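Long-range contacts in beta-d-glucoside glucohydrolase (PDB 3ZYZ), which probably hydrolyses terminal, non-reducing beta-D-glucosyl residues with release of beta-D-glucose, as a secreted glycoside hydrolase family 3 beta-glucosidase in cellulose degradation: residues A155-Y160 with W187-A192; G231-D236 with S249-S254. All coordinates share one frame; numbering follows the deposited sequence.

Both contacts lie in the family 3 N-terminal domain, of the TIM-barrel clan, with centres about 13 Å apart, and contact 1 closes along the chain before contact 2 opens. Strand 154-160 carries one side of contact 1 and strand 232-235 one side of contact 2; they belong to the same sheet, with strand 199-202 between them. Contact 1 backs its strand with helix 178-194, whereas contact 2 sets the loop following helix 244-249 against the last strand of that sheet. Thr156 OG1 and Met234 CE approach to 3.7 Å, and both strands lead toward one beta-D-glucopyranose, held by Lys158 and His159 from contact 1 and Asp236 from contact 2.

Contact 1 of 2, residues A155-Y160 with W187-A192; sequences ATAKHY and WPFADA. With BGC (beta-D-glucopyranose), chain D.
Strand 154-160 and helix 178-194 form a strand-helix layer of the TIM-barrel-type domain, packed here through Phe189, Tyr160, Ala157 and Ala192. The segment axes approach to 9.3 Å and run nearly antiparallel, at 167°. Phe189 reaches from the helix to the strand, and Tyr160 meets it in a T-shaped stack: CD1 of Tyr160 stands over the Phe189 ring, 3.8 Å from Phe189 CG, with the planes at 76°. The Tyr160 ring is placed there with CG anti to the backbone N (chi1 -175°), while its hydroxyl bonds Thr218 O. At its far end the Phe189 ring abuts the strand backbone, CZ lying 3.4 Å from His159 O. Beside this, the methyls of Ala157 and Ala192 touch at 3.9 Å between their CB atoms.

Lys158 and His159, joined by a cis peptide, send their side chains to the sugar. The extended Lys158 chain brings NZ to 2.9 Å from BGC O3, and NZ also bonds BGC O4 and Leu110 O. His159 NE2 meets BGC O3 almost straight, at 2.7 Å, the hydroxyl lying near the ring plane; Gly115 O holds ND1 from elsewhere. CG of Lys158 lies over one face of that imidazole. Apolar packing on the helix side thus backs a polar sugar grip, in which O3 is held by two side chains.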
ATOM      1  N   ALA A 155       1.162   3.672  14.716  1.00  9.37           N
ATOM      2  CA  ALA A 155       1.426   3.202  13.349  1.00  9.33           C
ATOM      3  C   ALA A 155       2.828   3.605  12.926  1.00  9.29           C
ATOM      4  O   ALA A 155       3.417   4.525  13.512  1.00  9.46           O
ATOM      5  CB  ALA A 155       0.392   3.749  12.375  1.00  8.12           C
ATOM      6  N   THR A 156       3.355   2.919  11.914  1.00  9.05           N
ATOM      7  CA  THR A 156       4.700   3.169  11.418  1.00  9.81           C
ATOM      8  C   THR A 156       4.688   3.281   9.902  1.00  9.67           C
ATOM      9  O   THR A 156       4.559   2.275   9.205  1.00  9.21           O
ATOM     10  CB  THR A 156       5.667   2.024  11.847  1.00  9.34           C
ATOM     11  OG1 THR A 156       5.575   1.852  13.256  1.00 10.49           O
ATOM     12  CG2 THR A 156       7.115   2.340  11.484  1.00  9.91           C
ATOM     13  N   ALA A 157       4.793   4.506   9.400  1.00  9.93           N
ATOM     14  CA  ALA A 157       4.936   4.738   7.961  1.00 10.28           C
ATOM     15  C   ALA A 157       6.299   4.229   7.504  1.00 10.49           C
ATOM     16  O   ALA A 157       7.340   4.684   8.002  1.00 10.50           O
ATOM     17  CB  ALA A 157       4.776   6.213   7.636  1.00  9.81           C
ATOM     18  N   LYS A 158       6.288   3.251   6.597  1.00 10.47           N
ATOM     19  CA  LYS A 158       7.529   2.702   6.030  1.00 10.81           C
ATOM     20  C   LYS A 158       7.401   2.562   4.493  1.00 10.82           C
ATOM     21  O   LYS A 158       6.290   2.557   3.994  1.00 11.13           O
ATOM     22  CB  LYS A 158       7.880   1.371   6.719  1.00 10.56           C
ATOM     23  CG  LYS A 158       6.928   0.212   6.403  1.00 10.46           C
ATOM     24  CD  LYS A 158       7.230  -1.011   7.246  1.00 10.28           C
ATOM     25  CE  LYS A 158       6.600  -2.251   6.639  1.00 10.00           C
ATOM     26  NZ  LYS A 158       6.650  -3.438   7.548  1.00 12.57           N
ATOM     27  N   HIS A 159       8.495   2.491   3.727  1.00 10.92           N
ATOM     28  CA  HIS A 159       9.876   2.609   4.193  1.00 11.09           C
ATOM     29  C   HIS A 159      10.454   3.874   3.626  1.00 10.77           C
ATOM     30  O   HIS A 159      10.390   4.100   2.412  1.00 11.19           O
ATOM     31  CB  HIS A 159      10.738   1.453   3.693  1.00 10.86           C
ATOM     32  CG  HIS A 159      10.173   0.105   3.993  1.00 11.53           C
ATOM     33  ND1 HIS A 159       9.301  -0.537   3.144  1.00 11.95           N
ATOM     34  CD2 HIS A 159      10.367  -0.730   5.039  1.00 11.27           C
ATOM     35  CE1 HIS A 159       8.971  -1.708   3.658  1.00 11.79           C
ATOM     36  NE2 HIS A 159       9.604  -1.848   4.808  1.00 13.32           N
ATOM     37  N   TYR A 160      11.061   4.663   4.502  1.00 10.30           N
ATOM     38  CA  TYR A 160      11.514   6.006   4.168  1.00  9.89           C
ATOM     39  C   TYR A 160      13.019   6.015   3.917  1.00  9.36           C
ATOM     40  O   TYR A 160      13.795   6.040   4.866  1.00  8.68           O
ATOM     41  CB  TYR A 160      11.139   6.946   5.321  1.00  9.72           C
ATOM     42  CG  TYR A 160      11.421   8.408   5.094  1.00 10.13           C
ATOM     43  CD1 TYR A 160      10.534   9.204   4.366  1.00  9.02           C
ATOM     44  CD2 TYR A 160      12.551   9.011   5.644  1.00 10.13           C
ATOM     45  CE1 TYR A 160      10.781  10.551   4.165  1.00 10.15           C
ATOM     46  CE2 TYR A 160      12.802  10.371   5.456  1.00 10.82           C
ATOM     47  CZ  TYR A 160      11.916  11.132   4.710  1.00 10.99           C
ATOM     48  OH  TYR A 160      12.158  12.479   4.509  1.00 10.49           O
ATOM     49  N   TRP A 187       5.769  12.691  -1.058  1.00  9.36           N
ATOM     50  CA  TRP A 187       4.354  13.073  -1.027  1.00  8.86           C
ATOM     51  C   TRP A 187       3.493  12.218  -0.055  1.00  9.11           C
ATOM     52  O   TRP A 187       2.881  12.777   0.852  1.00  9.38           O
ATOM     53  CB  TRP A 187       3.774  13.109  -2.451  1.00  8.72           C
ATOM     54  CG  TRP A 187       2.311  13.456  -2.529  1.00  8.47           C
ATOM     55  CD1 TRP A 187       1.262  12.675  -2.134  1.00  8.40           C
ATOM     56  CD2 TRP A 187       1.740  14.668  -3.042  1.00  9.65           C
ATOM     57  NE1 TRP A 187       0.077  13.322  -2.366  1.00  9.84           N
ATOM     58  CE2 TRP A 187       0.337  14.553  -2.912  1.00  9.81           C
ATOM     59  CE3 TRP A 187       2.278  15.844  -3.580  1.00  9.33           C
ATOM     60  CZ2 TRP A 187      -0.543  15.569  -3.312  1.00  8.57           C
ATOM     61  CZ3 TRP A 187       1.404  16.857  -3.982  1.00  9.68           C
ATOM     62  CH2 TRP A 187       0.003  16.701  -3.847  1.00  9.50           C
ATOM     63  N   PRO A 188       3.456  10.866  -0.226  1.00  9.30           N
ATOM     64  CA  PRO A 188       2.580  10.058   0.636  1.00  9.04           C
ATOM     65  C   PRO A 188       3.023   9.970   2.098  1.00  9.01           C
ATOM     66  O   PRO A 188       2.185   9.745   2.972  1.00  8.49           O
ATOM     67  CB  PRO A 188       2.630   8.673  -0.013  1.00  9.49           C
ATOM     68  CG  PRO A 188       3.901   8.659  -0.801  1.00  9.63           C
ATOM     69  CD  PRO A 188       4.050  10.052  -1.302  1.00  9.08           C
ATOM     70  N   PHE A 189       4.322  10.126   2.359  1.00  8.94           N
ATOM     71  CA  PHE A 189       4.799  10.213   3.732  1.00  8.98           C
ATOM     72  C   PHE A 189       4.285  11.483   4.384  1.00  9.46           C
ATOM     73  O   PHE A 189       4.006  11.489   5.597  1.00 10.36           O
ATOM     74  CB  PHE A 189       6.319  10.099   3.819  1.00  8.56           C
ATOM     75  CG  PHE A 189       6.823   8.704   3.590  1.00  9.32           C
ATOM     76  CD1 PHE A 189       6.868   7.795   4.634  1.00  9.11           C
ATOM     77  CD2 PHE A 189       7.222   8.288   2.316  1.00  9.24           C
ATOM     78  CE1 PHE A 189       7.326   6.478   4.420  1.00  8.87           C
ATOM     79  CE2 PHE A 189       7.672   6.987   2.097  1.00  9.16           C
ATOM     80  CZ  PHE A 189       7.719   6.083   3.157  1.00  9.19           C
ATOM     81  N   ALA A 190       4.126  12.546   3.593  1.00  9.28           N
ATOM     82  CA  ALA A 190       3.511  13.784   4.116  1.00 10.07           C
ATOM     83  C   ALA A 190       2.044  13.600   4.538  1.00 10.03           C
ATOM     84  O   ALA A 190       1.634  14.105   5.581  1.00 10.52           O
ATOM     85  CB  ALA A 190       3.673  14.962   3.151  1.00  9.43           C
ATOM     86  N   ASP A 191       1.265  12.852   3.761  1.00 10.10           N
ATOM     87  CA  ASP A 191      -0.079  12.483   4.208  1.00  9.22           C
ATOM     88  C   ASP A 191      -0.026  11.732   5.537  1.00  8.97           C
ATOM     89  O   ASP A 191      -0.860  11.975   6.407  1.00  8.81           O
ATOM     90  CB  ASP A 191      -0.824  11.637   3.159  1.00  9.46           C
ATOM     91  CG  ASP A 191      -1.131  12.397   1.882  1.00  9.64           C
ATOM     92  OD1 ASP A 191      -0.156  12.707   1.155  1.00 12.63           O
ATOM     93  OD2 ASP A 191      -2.335  12.655   1.575  1.00  7.75           O
ATOM     94  N   ALA A 192       0.947  10.821   5.690  1.00  8.53           N
ATOM     95  CA  ALA A 192       1.086  10.022   6.911  1.00  8.29           C
ATOM     96  C   ALA A 192       1.366  10.888   8.126  1.00  8.15           C
ATOM     97  O   ALA A 192       0.718  10.740   9.167  1.00  7.36           O
ATOM     98  CB  ALA A 192       2.183   8.954   6.758  1.00  8.23           C
TER
HETATM   99  C2  BGC D1717      11.368  -5.167   6.643  1.00 12.36           C
HETATM  100  C3  BGC D1717      10.392  -4.275   7.376  1.00 11.07           C
HETATM  101  C4  BGC D1717       9.899  -5.022   8.603  1.00 11.60           C
HETATM  102  C5  BGC D1717      11.080  -5.465   9.487  1.00 11.78           C
HETATM  103  C6  BGC D1717      10.634  -6.226  10.733  1.00 11.17           C
HETATM  104  C1  BGC D1717      12.480  -5.688   7.576  1.00 14.07           C
HETATM  105  O1  BGC D1717      13.272  -6.632   6.890  1.00 17.35           O
HETATM  106  O2  BGC D1717      11.888  -4.410   5.574  1.00 11.43           O
HETATM  107  O3  BGC D1717       9.330  -3.979   6.491  1.00 13.64           O
HETATM  108  O4  BGC D1717       8.977  -4.223   9.311  1.00 10.82           O
HETATM  109  O5  BGC D1717      11.944  -6.308   8.739  1.00 12.14           O
HETATM  110  O6  BGC D1717      10.168  -7.505  10.350  1.00 13.68           O

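Contact 2 of 2, residues G231-D236 with S249-S254. With BGC (beta-D-glucopyranose), chain D.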
ATOM      1  N   GLY A 231       6.907  12.802  15.649  1.00 10.84           N
ATOM      2  CA  GLY A 231       7.185  11.470  16.177  1.00 10.72           C
ATOM      3  C   GLY A 231       8.615  11.011  15.979  1.00 10.70           C
ATOM      4  O   GLY A 231       9.513  11.816  15.689  1.00 10.40           O
ATOM      5  N   TYR A 232       8.816   9.701  16.099  1.00 10.60           N
ATOM      6  CA  TYR A 232      10.156   9.124  16.089  1.00 10.82           C
ATOM      7  C   TYR A 232      10.478   8.305  14.847  1.00 11.00           C
ATOM      8  O   TYR A 232       9.598   7.662  14.257  1.00 11.17           O
ATOM      9  CB  TYR A 232      10.399   8.291  17.346  1.00 10.64           C
ATOM     10  CG  TYR A 232       9.509   7.073  17.516  1.00 11.57           C
ATOM     11  CD1 TYR A 232       8.193   7.202  17.951  1.00 12.32           C
ATOM     12  CD2 TYR A 232      10.002   5.783  17.268  1.00 12.05           C
ATOM     13  CE1 TYR A 232       7.384   6.089  18.124  1.00 12.93           C
ATOM     14  CE2 TYR A 232       9.204   4.663  17.435  1.00 12.59           C
ATOM     15  CZ  TYR A 232       7.898   4.823  17.874  1.00 13.71           C
ATOM     16  OH  TYR A 232       7.094   3.723  18.047  1.00 14.86           O
ATOM     17  N   VAL A 233      11.751   8.356  14.457  1.00 10.56           N
ATOM     18  CA  VAL A 233      12.266   7.574  13.351  1.00 10.18           C
ATOM     19  C   VAL A 233      12.942   6.329  13.888  1.00 10.20           C
ATOM     20  O   VAL A 233      13.881   6.401  14.701  1.00 10.44           O
ATOM     21  CB  VAL A 233      13.269   8.391  12.478  1.00 10.15           C
ATOM     22  CG1 VAL A 233      13.901   7.513  11.400  1.00  9.94           C
ATOM     23  CG2 VAL A 233      12.563   9.592  11.847  1.00  9.50           C
ATOM     24  N   MET A 234      12.460   5.179  13.436  1.00 10.41           N
ATOM     25  CA  MET A 234      13.113   3.906  13.724  1.00 10.21           C
ATOM     26  C   MET A 234      13.776   3.362  12.461  1.00 10.32           C
ATOM     27  O   MET A 234      13.338   3.649  11.347  1.00  9.79           O
ATOM     28  CB  MET A 234      12.099   2.886  14.264  1.00 10.67           C
ATOM     29  CG  MET A 234      11.258   2.195  13.169  1.00 10.30           C
ATOM     30  SD  MET A 234      10.105   0.965  13.795  1.00 13.95           S
ATOM     31  CE  MET A 234       8.972   1.962  14.754  1.00 13.51           C
ATOM     32  N   THR A 235      14.814   2.544  12.645  1.00 10.40           N
ATOM     33  CA  THR A 235      15.485   1.895  11.529  1.00 10.08           C
ATOM     34  C   THR A 235      14.649   0.750  10.993  1.00  9.94           C
ATOM     35  O   THR A 235      13.833   0.173  11.719  1.00  9.87           O
ATOM     36  CB  THR A 235      16.855   1.292  11.946  1.00 10.20           C
ATOM     37  OG1 THR A 235      16.642   0.326  12.975  1.00 11.44           O
ATOM     38  CG2 THR A 235      17.822   2.358  12.447  1.00 10.06           C
ATOM     39  N   ASP A 236      14.853   0.409   9.724  1.00  9.70           N
ATOM     40  CA  ASP A 236      14.444  -0.901   9.266  1.00 10.32           C
ATOM     41  C   ASP A 236      15.397  -1.881   9.969  1.00 10.55           C
ATOM     42  O   ASP A 236      16.365  -1.457  10.613  1.00 10.44           O
ATOM     43  CB  ASP A 236      14.481  -1.023   7.738  1.00 10.39           C
ATOM     44  CG  ASP A 236      13.526  -2.107   7.223  1.00 12.47           C
ATOM     45  OD1 ASP A 236      13.342  -3.152   7.915  1.00 13.80           O
ATOM     46  OD2 ASP A 236      12.942  -1.907   6.141  1.00 13.26           O
ATOM     47  N   SER A 249      22.158  12.521  12.745  1.00 13.40           N
ATOM     48  CA  SER A 249      21.361  12.770  11.553  1.00 13.41           C
ATOM     49  C   SER A 249      19.867  12.838  11.837  1.00 13.06           C
ATOM     50  O   SER A 249      19.094  13.251  10.980  1.00 13.09           O
ATOM     51  CB  SER A 249      21.640  11.701  10.503  1.00 13.55           C
ATOM     52  OG  SER A 249      22.972  11.832  10.036  1.00 15.26           O
ATOM     53  N   GLY A 250      19.463  12.426  13.034  1.00 13.04           N
ATOM     54  CA  GLY A 250      18.057  12.433  13.407  1.00 12.51           C
ATOM     55  C   GLY A 250      17.397  11.079  13.591  1.00 12.75           C
ATOM     56  O   GLY A 250      16.176  11.010  13.742  1.00 13.25           O
ATOM     57  N   LEU A 251      18.178   9.992  13.591  1.00 12.50           N
ATOM     58  CA  LEU A 251      17.639   8.680  13.962  1.00 11.74           C
ATOM     59  C   LEU A 251      17.192   8.719  15.432  1.00 11.74           C
ATOM     60  O   LEU A 251      17.817   9.395  16.249  1.00 11.74           O
ATOM     61  CB  LEU A 251      18.683   7.577  13.744  1.00 11.46           C
ATOM     62  CG  LEU A 251      18.192   6.156  14.010  1.00 11.75           C
ATOM     63  CD1 LEU A 251      17.021   5.785  13.090  1.00  8.23           C
ATOM     64  CD2 LEU A 251      19.340   5.150  13.907  1.00 10.94           C
ATOM     65  N   ASP A 252      16.107   8.020  15.759  1.00 11.35           N
ATOM     66  CA  ASP A 252      15.539   8.060  17.103  1.00 11.25           C
ATOM     67  C   ASP A 252      15.478   6.706  17.794  1.00 11.22           C
ATOM     68  O   ASP A 252      15.361   6.658  19.010  1.00 11.60           O
ATOM     69  CB  ASP A 252      14.120   8.636  17.067  1.00 11.99           C
ATOM     70  CG  ASP A 252      14.088  10.086  16.668  1.00 11.62           C
ATOM     71  OD1 ASP A 252      14.937  10.850  17.160  1.00 13.46           O
ATOM     72  OD2 ASP A 252      13.202  10.462  15.871  1.00 14.17           O
ATOM     73  N   MET A 253      15.554   5.619  17.027  1.00 10.40           N
ATOM     74  CA  MET A 253      15.333   4.294  17.567  1.00 10.14           C
ATOM     75  C   MET A 253      16.063   3.223  16.774  1.00 10.14           C
ATOM     76  O   MET A 253      15.823   3.049  15.577  1.00 10.21           O
ATOM     77  CB  MET A 253      13.825   3.967  17.664  1.00 10.20           C
ATOM     78  CG  MET A 253      13.527   2.595  18.271  1.00 10.47           C
ATOM     79  SD  MET A 253      11.772   2.202  18.511  1.00 12.17           S
ATOM     80  CE  MET A 253      11.436   3.212  19.947  1.00 11.32           C
ATOM     81  N   SER A 254      16.943   2.502  17.467  1.00 10.40           N
ATOM     82  CA  SER A 254      17.706   1.400  16.893  1.00 10.62           C
ATOM     83  C   SER A 254      16.963   0.056  16.934  1.00 11.18           C
ATOM     84  O   SER A 254      16.816  -0.540  18.006  1.00 11.98           O
ATOM     85  CB  SER A 254      19.032   1.263  17.644  1.00 10.51           C
ATOM     86  OG  SER A 254      19.898   0.391  16.962  1.00  9.70           O
TER
HETATM   87  C2  BGC D1717      11.368  -5.167   6.643  1.00 12.36           C
HETATM   88  C3  BGC D1717      10.392  -4.275   7.376  1.00 11.07           C
HETATM   89  C4  BGC D1717       9.899  -5.022   8.603  1.00 11.60           C
HETATM   90  C5  BGC D1717      11.080  -5.465   9.487  1.00 11.78           C
HETATM   91  C6  BGC D1717      10.634  -6.226  10.733  1.00 11.17           C
HETATM   92  C1  BGC D1717      12.480  -5.688   7.576  1.00 14.07           C
HETATM   93  O1  BGC D1717      13.272  -6.632   6.890  1.00 17.35           O
HETATM   94  O2  BGC D1717      11.888  -4.410   5.574  1.00 11.43           O
HETATM   95  O3  BGC D1717       9.330  -3.979   6.491  1.00 13.64           O
HETATM   96  O4  BGC D1717       8.977  -4.223   9.311  1.00 10.82           O
HETATM   97  O5  BGC D1717      11.944  -6.308   8.739  1.00 12.14           O
HETATM   98  O6  BGC D1717      10.168  -7.505  10.350  1.00 13.68           O
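Strand 232-235 and the loop 250-254 meet through one beta bridge, Met234 with Met253 at 4.5 Å between CA atoms, their end-to-end directions diverging by 56°. This is the edge, within the chain, of the sheet in the TIM-barrel-type domain; helix 244-249 ends in a Schellman motif at Gly250 before the loop returns to the strand. Two backbone bonds fix the approach: Asp252 N to Val233 O at 2.9 Å, and Thr235 N to Met253 O at 3.1 Å.

The carboxylate of Asp252 adds a third bond. Its OD2 takes the Val233 amide at 2.9 Å through the anti lone pair, with a nearly straight N-H...O angle of 165°. Lys224 also pairs with OD2 and Arg284 with OD1, a setting that would probably favour the ionised acid. With an alanine here, the Val233 amide would probably be left without this acceptor, and Lys224 and Arg284 without this carboxylate as countercharge.

On one side of the strand, Leu251 crosses Val233 and Thr235 at about right angles. With Leu251 CG anti to the backbone N (chi1 -176°), its methyls reach both residues: CD1 lies 3.9 Å from Val233 CG1, and CD2 presses tightly on Thr235 CG2 at 3.5 Å. Thr235 OG1 is bonded to Met255 O. Asp236, just beyond the strand, accepts a bond from BGC O2 through OD2. On the Tyr232 side, Met253 makes an oblique Met-aromatic contact, the bend at the end of its chain laying CE 3.7 Å from Tyr232 CE2.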